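Local coordinates for jasmonate-induced oxygenase 2 (Arabidopsis thaliana, PDB 6LSV), which catalyses the iron- and 2-oxoglutarate-dependent hydroxylation of the stress hormone jasmonic acid to 12-hydroxyjasmonate, using molecular oxygen, at residues S132-D137 against G223-S228; R178-L183 against G231-L236; G244-K249 against R285-S290. All blocks are in the same frame, centred on the assembly; numbering follows the deposited sequence.

Overall arrangement
Contacts 1, 2 and 3 are all largely buried in the same double-stranded beta-helix, yet each is built from different chemistry. Contacts 1 and 3 line the 2-oxoglutarate site. Contact 1 is polar, a loop carboxylate fastening the strand that leads to an iron ligand. Contact 3 pairs two strands of the smaller sheet by backbone bonds, reinforced by an amide-guanidinium pair, and adjoins contact 1, about 10 Å away between centres, through Leu224 and Val286. Contact 2, its centre about 23 Å from that of contact 1 and 22 Å from that of contact 3, is wholly apolar: a helix packs on the far side of its strand, and only Leu236 reaches 2-oxoglutarate, packing on Leu245 of contact 3.

Contact 1 of 3, residues S132-D137 against G223-S228; sequences SLDWSD and GLSPHS. With FE (Fe (III) ion), chain E; JAA ({(1R,2R)-3-oxo-2-[(2Z)-pent-2-en-1-yl]cyclopentyl}acetic acid), chain D; AKG (2-oxoglutaric acid), chain C.
Just ahead of the HxD iron-binding motif in the chain of this double-stranded beta-helix dioxygenase, Asp134 reaches from a loop to grip Ser225, two residues before the ligand His227. Both carboxylate oxygens are used. Ser225 OG donates to the syn side of Asp134 OD1 at 2.7 Å, close to the carboxylate plane, while Ser225 N meets Asp134 OD2 at 2.9 Å from well above that plane. Lys27 forms a salt bridge with OD1, probably balancing the charge. The Asp134 CG atom lies anti to the carbonyl carbon (chi1 -69°), which carries the carboxylate toward the strand.

The carbonyl O of Ser225 accepts a hydrogen bond from His227 ND1 at 3.2 Å, somewhat out of the ring plane, and this would help to set the rotation of the imidazole whose NE2 binds iron at 2.4 Å. Ser225 is thus the second-shell partner of a metal ligand, and Asp134 stands one shell further out; Asp229 and His284 complete the protein side of the site. Leu224 slants across the Asp134 side chain, its CD1 lying 3.4 Å from Asp134 OD2. Leu224 CD2 turns to the ligands, 3.6 Å from O2 of 2-oxoglutarate and 3.9 Å from jasmonate C15.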
loop_
_atom_site.group_PDB
_atom_site.type_symbol
_atom_site.label_atom_id
_atom_site.label_comp_id
_atom_site.label_asym_id
_atom_site.label_seq_id
_atom_site.Cartn_x
_atom_site.Cartn_y
_atom_site.Cartn_z
ATOM N N SER A 132 -5.426 -12.531 14.987
ATOM C CA SER A 132 -6.082 -12.985 13.771
ATOM C C SER A 132 -5.195 -12.704 12.565
ATOM O O SER A 132 -4.435 -11.732 12.536
ATOM C CB SER A 132 -7.435 -12.296 13.601
ATOM O OG SER A 132 -8.327 -13.102 12.847
ATOM N N LEU A 133 -5.293 -13.567 11.561
ATOM C CA LEU A 133 -4.452 -13.470 10.380
ATOM C C LEU A 133 -5.292 -13.167 9.147
ATOM O O LEU A 133 -6.507 -13.391 9.118
ATOM C CB LEU A 133 -3.654 -14.758 10.167
ATOM C CG LEU A 133 -2.712 -15.100 11.318
ATOM C CD1 LEU A 133 -2.028 -16.429 11.062
ATOM C CD2 LEU A 133 -1.692 -13.991 11.506
ATOM N N ASP A 134 -4.620 -12.656 8.120
ATOM C CA ASP A 134 -5.257 -12.319 6.859
ATOM C C ASP A 134 -4.990 -13.400 5.819
ATOM O O ASP A 134 -3.977 -14.107 5.871
ATOM C CB ASP A 134 -4.765 -10.963 6.352
ATOM C CG ASP A 134 -5.254 -9.811 7.210
ATOM O OD1 ASP A 134 -6.229 -10.002 7.968
ATOM O OD2 ASP A 134 -4.659 -8.715 7.129
ATOM N N TRP A 135 -5.914 -13.524 4.868
ATOM C CA TRP A 135 -5.836 -14.565 3.844
ATOM C C TRP A 135 -4.998 -14.070 2.665
ATOM O O TRP A 135 -5.486 -13.856 1.554
ATOM C CB TRP A 135 -7.231 -14.980 3.396
ATOM C CG TRP A 135 -7.250 -16.314 2.704
ATOM C CD1 TRP A 135 -7.292 -16.542 1.359
ATOM C CD2 TRP A 135 -7.216 -17.602 3.328
ATOM N NE1 TRP A 135 -7.291 -17.893 1.108
ATOM C CE2 TRP A 135 -7.243 -18.565 2.300
ATOM C CE3 TRP A 135 -7.163 -18.034 4.657
ATOM C CZ2 TRP A 135 -7.222 -19.935 2.560
ATOM C CZ3 TRP A 135 -7.142 -19.394 4.913
ATOM C CH2 TRP A 135 -7.174 -20.327 3.870
ATOM N N SER A 136 -3.705 -13.899 2.927
ATOM C CA SER A 136 -2.810 -13.454 1.870
ATOM C C SER A 136 -1.372 -13.773 2.237
ATOM O O SER A 136 -1.003 -13.794 3.416
ATOM C CB SER A 136 -2.943 -11.951 1.602
ATOM O OG SER A 136 -3.022 -11.220 2.812
ATOM N N ASP A 137 -0.576 -14.027 1.206
ATOM C CA ASP A 137 0.875 -14.001 1.270
ATOM C C ASP A 137 1.356 -12.749 0.551
ATOM O O ASP A 137 0.617 -12.137 -0.225
ATOM C CB ASP A 137 1.485 -15.252 0.627
ATOM C CG ASP A 137 1.011 -16.537 1.284
ATOM O OD1 ASP A 137 0.762 -16.530 2.507
ATOM O OD2 ASP A 137 0.882 -17.555 0.573
ATOM N N GLY A 223 -8.659 -10.733 2.894
ATOM C CA GLY A 223 -7.330 -10.812 2.317
ATOM C C GLY A 223 -6.359 -9.882 3.009
ATOM O O GLY A 223 -5.181 -10.212 3.171
ATOM N N LEU A 224 -6.843 -8.722 3.448
ATOM C CA LEU A 224 -6.033 -7.754 4.180
ATOM C C LEU A 224 -6.967 -6.906 5.032
ATOM O O LEU A 224 -7.900 -6.293 4.504
ATOM C CB LEU A 224 -5.229 -6.888 3.214
ATOM C CG LEU A 224 -4.062 -6.087 3.787
ATOM C CD1 LEU A 224 -3.181 -6.963 4.666
ATOM C CD2 LEU A 224 -3.264 -5.474 2.645
ATOM N N SER A 225 -6.720 -6.874 6.339
ATOM C CA SER A 225 -7.591 -6.174 7.273
ATOM C C SER A 225 -7.481 -4.656 7.101
ATOM O O SER A 225 -6.525 -4.161 6.498
ATOM C CB SER A 225 -7.249 -6.580 8.706
ATOM O OG SER A 225 -7.597 -7.931 8.944
ATOM N N PRO A 226 -8.457 -3.898 7.619
ATOM C CA PRO A 226 -8.450 -2.443 7.411
ATOM C C PRO A 226 -7.158 -1.790 7.878
ATOM O O PRO A 226 -6.555 -2.192 8.876
ATOM C CB PRO A 226 -9.640 -1.961 8.248
ATOM C CG PRO A 226 -10.560 -3.115 8.273
ATOM C CD PRO A 226 -9.681 -4.333 8.320
ATOM N N HIS A 227 -6.746 -0.762 7.139
ATOM C CA HIS A 227 -5.565 0.026 7.461
ATOM C C HIS A 227 -5.468 1.188 6.483
ATOM O O HIS A 227 -6.029 1.149 5.384
ATOM C CB HIS A 227 -4.282 -0.803 7.387
ATOM C CG HIS A 227 -3.865 -1.126 5.987
ATOM N ND1 HIS A 227 -4.608 -1.942 5.161
ATOM C CD2 HIS A 227 -2.794 -0.731 5.260
ATOM C CE1 HIS A 227 -4.009 -2.042 3.989
ATOM N NE2 HIS A 227 -2.907 -1.315 4.022
ATOM N N SER A 228 -4.748 2.221 6.901
ATOM C CA SER A 228 -4.197 3.206 5.986
ATOM C C SER A 228 -2.698 2.960 5.865
ATOM O O SER A 228 -2.062 2.440 6.789
ATOM C CB SER A 228 -4.469 4.638 6.460
ATOM O OG SER A 228 -3.977 4.858 7.769
HETATM FE FE FE E . -2.345 -0.887 1.727
HETATM O O01 JAA D . 4.542 -5.061 4.503
HETATM O O02 JAA D . 7.284 0.624 5.314
HETATM O O03 JAA D . 7.600 -0.150 7.321
HETATM C C04 JAA D . 5.790 -2.053 5.405
HETATM C C05 JAA D . 4.477 -3.013 5.379
HETATM C C06 JAA D . 6.883 -2.943 6.053
HETATM C C07 JAA D . 6.413 -4.240 5.988
HETATM C C08 JAA D . 4.996 -4.187 5.164
HETATM C C09 JAA D . 3.479 -2.610 4.207
HETATM C C10 JAA D . 5.584 -0.875 6.185
HETATM C C11 JAA D . 2.500 -1.540 4.692
HETATM C C12 JAA D . 6.896 -0.089 6.278
HETATM C C13 JAA D . 1.200 -1.645 4.494
HETATM C C14 JAA D . 0.603 -2.850 3.770
HETATM C C15 JAA D . -0.513 -3.455 4.622
HETATM C C1 AKG C . -1.951 -2.780 -0.038
HETATM O O1 AKG C . -1.643 -1.562 -0.036
HETATM O O2 AKG C . -1.105 -3.630 0.356
HETATM C C2 AKG C . -3.351 -3.204 -0.494
HETATM O O5 AKG C . -4.290 -2.813 0.115
HETATM C C3 AKG C . -3.575 -4.113 -1.711
HETATM C C4 AKG C . -4.841 -3.666 -2.447
HETATM C C5 AKG C . -5.354 -4.767 -3.378
HETATM O O3 AKG C . -5.993 -4.482 -4.425
HETATM O O4 AKG C . -5.137 -5.970 -3.088
#

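Contact 2 of 3, residues R178-L183 against G231-L236; sequences RIMRVL and GGMTIL. With AKG (2-oxoglutaric acid), chain C.
Helix-on-sheet packing against the outer side of the double-stranded beta-helix is seen here in small compass, with Met233 as the bump and Ile179, Met180 and Leu183 as the walls of the hollow. The 178-183 segment of helix 161-186 runs at 128° (N-to-C directions) to strand 233-236, and the segment axes come no nearer than 11.2 Å, a gap that side chains alone bridge, with no hydrogen bond across it.

Met233 does most of the bridging. Its chain is extended at chi2; the sulphur is the foremost point, and the bend at chi3 (-73°) turns CE back alongside the strand, beneath Ile179. There the methyl meets both arms of that residue, with Met233 CE 3.8 Å from Ile179 CG2 and 3.9 Å from Ile179 CD1. Met233 SD enters deepest, between Ile179 CG2 (3.9 Å), Met180 SD (4.3 Å) and Leu183 CD1 (4.4 Å), so that residues one helical turn apart, Ile179 and Leu183, both bear on the same side chain. Farther along the strand, Ile235 CD1 adds a looser touch, 4.5 Å from Ile179 CD1, and Ile235 also packs on Leu172 and Leu175 of the same helix. Val265 and Tyr301, from the strands flanking Met233, extend the apolar layer.

Gly232 and Met233 form a classic bulge opposite Tyr301. Thr234 and Leu236, the alternate residues of the strand, face inward: Thr234 OG1 is hydrogen-bonded to the iron ligand Asp229, and Leu236 CD1 lies 3.7 Å from C4 of 2-oxoglutarate.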
loop_
_atom_site.group_PDB
_atom_site.type_symbol
_atom_site.label_atom_id
_atom_site.label_comp_id
_atom_site.label_asym_id
_atom_site.label_seq_id
_atom_site.Cartn_x
_atom_site.Cartn_y
_atom_site.Cartn_z
ATOM N N ARG A 178 5.986 13.531 -10.134
ATOM C CA ARG A 178 5.003 14.375 -10.805
ATOM C C ARG A 178 3.724 14.496 -9.985
ATOM O O ARG A 178 3.127 15.576 -9.911
ATOM C CB ARG A 178 4.702 13.817 -12.198
ATOM C CG ARG A 178 5.778 14.161 -13.232
ATOM C CD ARG A 178 6.260 12.940 -14.005
ATOM N NE ARG A 178 7.165 13.310 -15.094
ATOM C CZ ARG A 178 8.471 13.533 -14.949
ATOM N NH1 ARG A 178 9.043 13.406 -13.757
ATOM N NH2 ARG A 178 9.209 13.874 -16.000
ATOM N N ILE A 179 3.282 13.397 -9.366
ATOM C CA ILE A 179 2.082 13.435 -8.534
ATOM C C ILE A 179 2.311 14.310 -7.306
ATOM O O ILE A 179 1.404 15.016 -6.848
ATOM C CB ILE A 179 1.662 12.006 -8.143
ATOM C CG1 ILE A 179 1.189 11.227 -9.368
ATOM C CG2 ILE A 179 0.582 12.038 -7.069
ATOM C CD1 ILE A 179 0.797 9.790 -9.057
ATOM N N MET A 180 3.528 14.276 -6.753
ATOM C CA MET A 180 3.850 15.133 -5.618
ATOM C C MET A 180 3.671 16.604 -5.963
ATOM O O MET A 180 3.271 17.400 -5.104
ATOM C CB MET A 180 5.282 14.870 -5.155
ATOM C CG MET A 180 5.490 13.494 -4.546
ATOM S SD MET A 180 5.035 13.435 -2.809
ATOM C CE MET A 180 6.547 14.073 -2.093
ATOM N N ARG A 181 3.948 16.979 -7.215
ATOM C CA ARG A 181 3.820 18.375 -7.617
ATOM C C ARG A 181 2.360 18.804 -7.679
ATOM O O ARG A 181 2.032 19.953 -7.363
ATOM C CB ARG A 181 4.509 18.597 -8.964
ATOM C CG ARG A 181 5.996 18.290 -8.949
ATOM C CD ARG A 181 6.743 19.090 -9.999
ATOM N NE ARG A 181 6.233 18.841 -11.343
ATOM C CZ ARG A 181 6.692 17.887 -12.150
ATOM N NH1 ARG A 181 7.671 17.086 -11.746
ATOM N NH2 ARG A 181 6.169 17.731 -13.360
ATOM N N VAL A 182 1.469 17.898 -8.085
ATOM C CA VAL A 182 0.047 18.228 -8.089
ATOM C C VAL A 182 -0.487 18.301 -6.662
ATOM O O VAL A 182 -1.272 19.196 -6.325
ATOM C CB VAL A 182 -0.734 17.215 -8.946
ATOM C CG1 VAL A 182 -2.234 17.476 -8.851
ATOM C CG2 VAL A 182 -0.271 17.276 -10.397
ATOM N N LEU A 183 -0.064 17.370 -5.800
ATOM C CA LEU A 183 -0.512 17.386 -4.410
ATOM C C LEU A 183 -0.092 18.672 -3.710
ATOM O O LEU A 183 -0.880 19.270 -2.965
ATOM C CB LEU A 183 0.039 16.169 -3.666
ATOM C CG LEU A 183 -0.488 14.798 -4.095
ATOM C CD1 LEU A 183 0.097 13.705 -3.215
ATOM C CD2 LEU A 183 -2.003 14.769 -4.048
ATOM N N GLY A 231 3.132 5.260 5.032
ATOM C CA GLY A 231 4.076 6.131 4.365
ATOM C C GLY A 231 3.434 7.344 3.725
ATOM O O GLY A 231 2.347 7.788 4.106
ATOM N N GLY A 232 4.131 7.885 2.726
ATOM C CA GLY A 232 3.714 9.105 2.060
ATOM C C GLY A 232 2.538 8.917 1.126
ATOM O O GLY A 232 1.427 9.366 1.423
ATOM N N MET A 233 2.769 8.275 -0.017
ATOM C CA MET A 233 1.689 7.909 -0.916
ATOM C C MET A 233 1.940 6.509 -1.452
ATOM O O MET A 233 3.083 6.048 -1.529
ATOM C CB MET A 233 1.536 8.890 -2.089
ATOM C CG MET A 233 2.830 9.262 -2.786
ATOM S SD MET A 233 2.538 10.207 -4.298
ATOM C CE MET A 233 1.911 8.926 -5.380
ATOM N N THR A 234 0.855 5.832 -1.814
ATOM C CA THR A 234 0.917 4.509 -2.414
ATOM C C THR A 234 0.411 4.583 -3.847
ATOM O O THR A 234 -0.644 5.170 -4.109
ATOM C CB THR A 234 0.088 3.496 -1.620
ATOM O OG1 THR A 234 0.482 3.524 -0.242
ATOM C CG2 THR A 234 0.287 2.088 -2.171
ATOM N N ILE A 235 1.172 4.004 -4.767
ATOM C CA ILE A 235 0.715 3.784 -6.132
ATOM C C ILE A 235 0.348 2.311 -6.230
ATOM O O ILE A 235 1.218 1.436 -6.159
ATOM C CB ILE A 235 1.776 4.192 -7.166
ATOM C CG1 ILE A 235 2.059 5.692 -7.064
ATOM C CG2 ILE A 235 1.308 3.863 -8.577
ATOM C CD1 ILE A 235 3.161 6.171 -7.974
ATOM N N LEU A 236 -0.945 2.035 -6.367
ATOM C CA LEU A 236 -1.489 0.686 -6.288
ATOM C C LEU A 236 -1.890 0.210 -7.677
ATOM O O LEU A 236 -2.642 0.895 -8.381
ATOM C CB LEU A 236 -2.695 0.652 -5.344
ATOM C CG LEU A 236 -3.491 -0.636 -5.117
ATOM C CD1 LEU A 236 -2.598 -1.759 -4.614
ATOM C CD2 LEU A 236 -4.623 -0.374 -4.131
HETATM C C1 AKG C . -1.951 -2.780 -0.038
HETATM O O1 AKG C . -1.643 -1.562 -0.036
HETATM O O2 AKG C . -1.105 -3.630 0.356
HETATM C C2 AKG C . -3.351 -3.204 -0.494
HETATM O O5 AKG C . -4.290 -2.813 0.115
HETATM C C3 AKG C . -3.575 -4.113 -1.711
HETATM C C4 AKG C . -4.841 -3.666 -2.447
HETATM C C5 AKG C . -5.354 -4.767 -3.378
HETATM O O3 AKG C . -5.993 -4.482 -4.425
HETATM O O4 AKG C . -5.137 -5.970 -3.088
#

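Contact 3 of 3, residues G244-K249 against R285-S290; sequences GLQVRK and RVIVNS. With AKG (2-oxoglutaric acid), chain C.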
loop_
_atom_site.group_PDB
_atom_site.type_symbol
_atom_site.label_atom_id
_atom_site.label_comp_id
_atom_site.label_asym_id
_atom_site.label_seq_id
_atom_site.Cartn_x
_atom_site.Cartn_y
_atom_site.Cartn_z
ATOM N N GLY A 244 -11.716 -6.972 -5.345
ATOM C CA GLY A 244 -11.365 -7.327 -3.984
ATOM C C GLY A 244 -10.973 -6.138 -3.133
ATOM O O GLY A 244 -11.161 -6.147 -1.915
ATOM N N LEU A 245 -10.424 -5.105 -3.767
ATOM C CA LEU A 245 -10.027 -3.911 -3.035
ATOM C C LEU A 245 -11.259 -3.116 -2.619
ATOM O O LEU A 245 -12.156 -2.866 -3.432
ATOM C CB LEU A 245 -9.101 -3.050 -3.889
ATOM C CG LEU A 245 -8.829 -1.649 -3.350
ATOM C CD1 LEU A 245 -7.867 -1.714 -2.176
ATOM C CD2 LEU A 245 -8.282 -0.766 -4.449
ATOM N N GLN A 246 -11.303 -2.722 -1.349
ATOM C CA GLN A 246 -12.416 -1.956 -0.807
ATOM C C GLN A 246 -11.883 -0.767 -0.024
ATOM O O GLN A 246 -10.951 -0.913 0.771
ATOM C CB GLN A 246 -13.303 -2.825 0.092
ATOM C CG GLN A 246 -13.963 -3.986 -0.625
ATOM C CD GLN A 246 -15.130 -4.549 0.155
ATOM O OE1 GLN A 246 -15.047 -4.727 1.367
ATOM N NE2 GLN A 246 -16.229 -4.830 -0.537
ATOM N N VAL A 247 -12.471 0.404 -0.247
ATOM C CA VAL A 247 -12.129 1.610 0.497
ATOM C C VAL A 247 -13.327 1.994 1.352
ATOM O O VAL A 247 -14.480 1.715 1.002
ATOM C CB VAL A 247 -11.711 2.773 -0.430
ATOM C CG1 VAL A 247 -10.595 2.337 -1.372
ATOM C CG2 VAL A 247 -12.903 3.280 -1.221
ATOM N N ARG A 248 -13.057 2.626 2.489
ATOM C CA ARG A 248 -14.107 2.983 3.431
ATOM C C ARG A 248 -14.380 4.479 3.379
ATOM O O ARG A 248 -13.452 5.291 3.488
ATOM C CB ARG A 248 -13.747 2.565 4.856
ATOM C CG ARG A 248 -14.838 2.895 5.861
ATOM C CD ARG A 248 -14.261 3.362 7.176
ATOM N NE ARG A 248 -13.878 2.236 8.017
ATOM C CZ ARG A 248 -14.071 2.190 9.330
ATOM N NH1 ARG A 248 -14.640 3.214 9.949
ATOM N NH2 ARG A 248 -13.692 1.125 10.025
ATOM N N LYS A 249 -15.654 4.834 3.211
ATOM C CA LYS A 249 -16.121 6.216 3.261
ATOM C C LYS A 249 -17.248 6.301 4.280
ATOM O O LYS A 249 -18.374 5.880 3.997
ATOM C CB LYS A 249 -16.602 6.690 1.894
ATOM C CG LYS A 249 -17.039 8.147 1.866
ATOM C CD LYS A 249 -15.880 9.088 2.150
ATOM C CE LYS A 249 -16.336 10.537 2.117
ATOM N NZ LYS A 249 -15.461 11.408 2.948
ATOM N N ARG A 285 -9.163 -2.197 2.596
ATOM C CA ARG A 285 -9.085 -3.599 2.970
ATOM C C ARG A 285 -9.325 -4.418 1.711
ATOM O O ARG A 285 -9.844 -3.910 0.713
ATOM C CB ARG A 285 -10.105 -3.949 4.059
ATOM C CG ARG A 285 -11.530 -4.063 3.534
ATOM C CD ARG A 285 -12.518 -4.430 4.628
ATOM N NE ARG A 285 -13.831 -4.738 4.070
ATOM C CZ ARG A 285 -14.920 -4.987 4.792
ATOM N NH1 ARG A 285 -14.864 -4.970 6.116
ATOM N NH2 ARG A 285 -16.069 -5.257 4.186
ATOM N N VAL A 286 -8.939 -5.687 1.757
ATOM C CA VAL A 286 -9.107 -6.589 0.625
ATOM C C VAL A 286 -10.013 -7.732 1.054
ATOM O O VAL A 286 -9.819 -8.318 2.125
ATOM C CB VAL A 286 -7.757 -7.121 0.104
ATOM C CG1 VAL A 286 -7.950 -7.851 -1.217
ATOM C CG2 VAL A 286 -6.760 -5.986 -0.061
ATOM N N ILE A 287 -11.010 -8.029 0.230
ATOM C CA ILE A 287 -11.834 -9.206 0.409
ATOM C C ILE A 287 -11.355 -10.262 -0.574
ATOM O O ILE A 287 -10.737 -9.961 -1.600
ATOM C CB ILE A 287 -13.341 -8.906 0.224
ATOM C CG1 ILE A 287 -13.630 -8.445 -1.203
ATOM C CG2 ILE A 287 -13.807 -7.867 1.233
ATOM C CD1 ILE A 287 -15.076 -8.044 -1.430
ATOM N N VAL A 288 -11.627 -11.523 -0.249
ATOM C CA VAL A 288 -11.197 -12.642 -1.081
ATOM C C VAL A 288 -12.436 -13.393 -1.549
ATOM O O VAL A 288 -13.558 -13.040 -1.171
ATOM C CB VAL A 288 -10.225 -13.564 -0.317
ATOM C CG1 VAL A 288 -8.847 -12.934 -0.239
ATOM C CG2 VAL A 288 -10.746 -13.846 1.083
ATOM N N ASN A 289 -12.254 -14.408 -2.392
ATOM C CA ASN A 289 -13.370 -15.271 -2.759
ATOM C C ASN A 289 -12.868 -16.687 -3.002
ATOM O O ASN A 289 -11.663 -16.956 -3.021
ATOM C CB ASN A 289 -14.142 -14.740 -3.976
ATOM C CG ASN A 289 -13.242 -14.344 -5.122
ATOM O OD1 ASN A 289 -12.231 -14.989 -5.391
ATOM N ND2 ASN A 289 -13.616 -13.276 -5.817
ATOM N N SER A 290 -13.825 -17.595 -3.190
ATOM C CA SER A 290 -13.548 -19.023 -3.226
ATOM C C SER A 290 -13.090 -19.517 -4.586
ATOM O O SER A 290 -12.560 -20.630 -4.673
ATOM C CB SER A 290 -14.800 -19.801 -2.818
ATOM O OG SER A 290 -15.885 -19.492 -3.678
HETATM C C1 AKG C . -1.951 -2.780 -0.038
HETATM O O1 AKG C . -1.643 -1.562 -0.036
HETATM O O2 AKG C . -1.105 -3.630 0.356
HETATM C C2 AKG C . -3.351 -3.204 -0.494
HETATM O O5 AKG C . -4.290 -2.813 0.115
HETATM C C3 AKG C . -3.575 -4.113 -1.711
HETATM C C4 AKG C . -4.841 -3.666 -2.447
HETATM C C5 AKG C . -5.354 -4.767 -3.378
HETATM O O3 AKG C . -5.993 -4.482 -4.425
HETATM O O4 AKG C . -5.137 -5.970 -3.088
#
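Leu245 and Val286, neighbours across two antiparallel strands, together touch the carboxylate of 2-oxoglutarate remote from iron. Val286 CG2 is 3.4 Å from its O4, and Leu245 CB is 3.5 Å from its O3, while Leu245 CD1 rests on the methylene C4. Val286 also packs on Tyr212 and Arg294, further residues of the cosubstrate site.

Behind this first shell stands the backbone. Leu245 and Val286 form a non-hydrogen-bonded pair, flanked on one side by the hydrogen-bonded pair Gln246-Arg285, joined N to O in both directions, and on the other by Ile287 N donating to Gly244 O at 2.9 Å. These strands belong to the smaller sheet of the double-stranded beta-helix, and Val286 N continues the bonding outward to Leu224 O.

On the face turned from the cosubstrate, Gln246 and Arg285 run side by side, their amide and guanidinium planes 12° apart. Gln246 OE1 accepts from both Arg285 NE and Arg285 NH2, each at 3.0 Å in the guanidinium plane, a side-on grip that should hold the two groups nearly coplanar. Trp253 adds a cation-pi contact to Arg285, and Thr255 holds Gln246 NE2. The Ile287 side chain crosses that of Gln246 at about a right angle, with CD1 3.5 Å from Gln246 NE2.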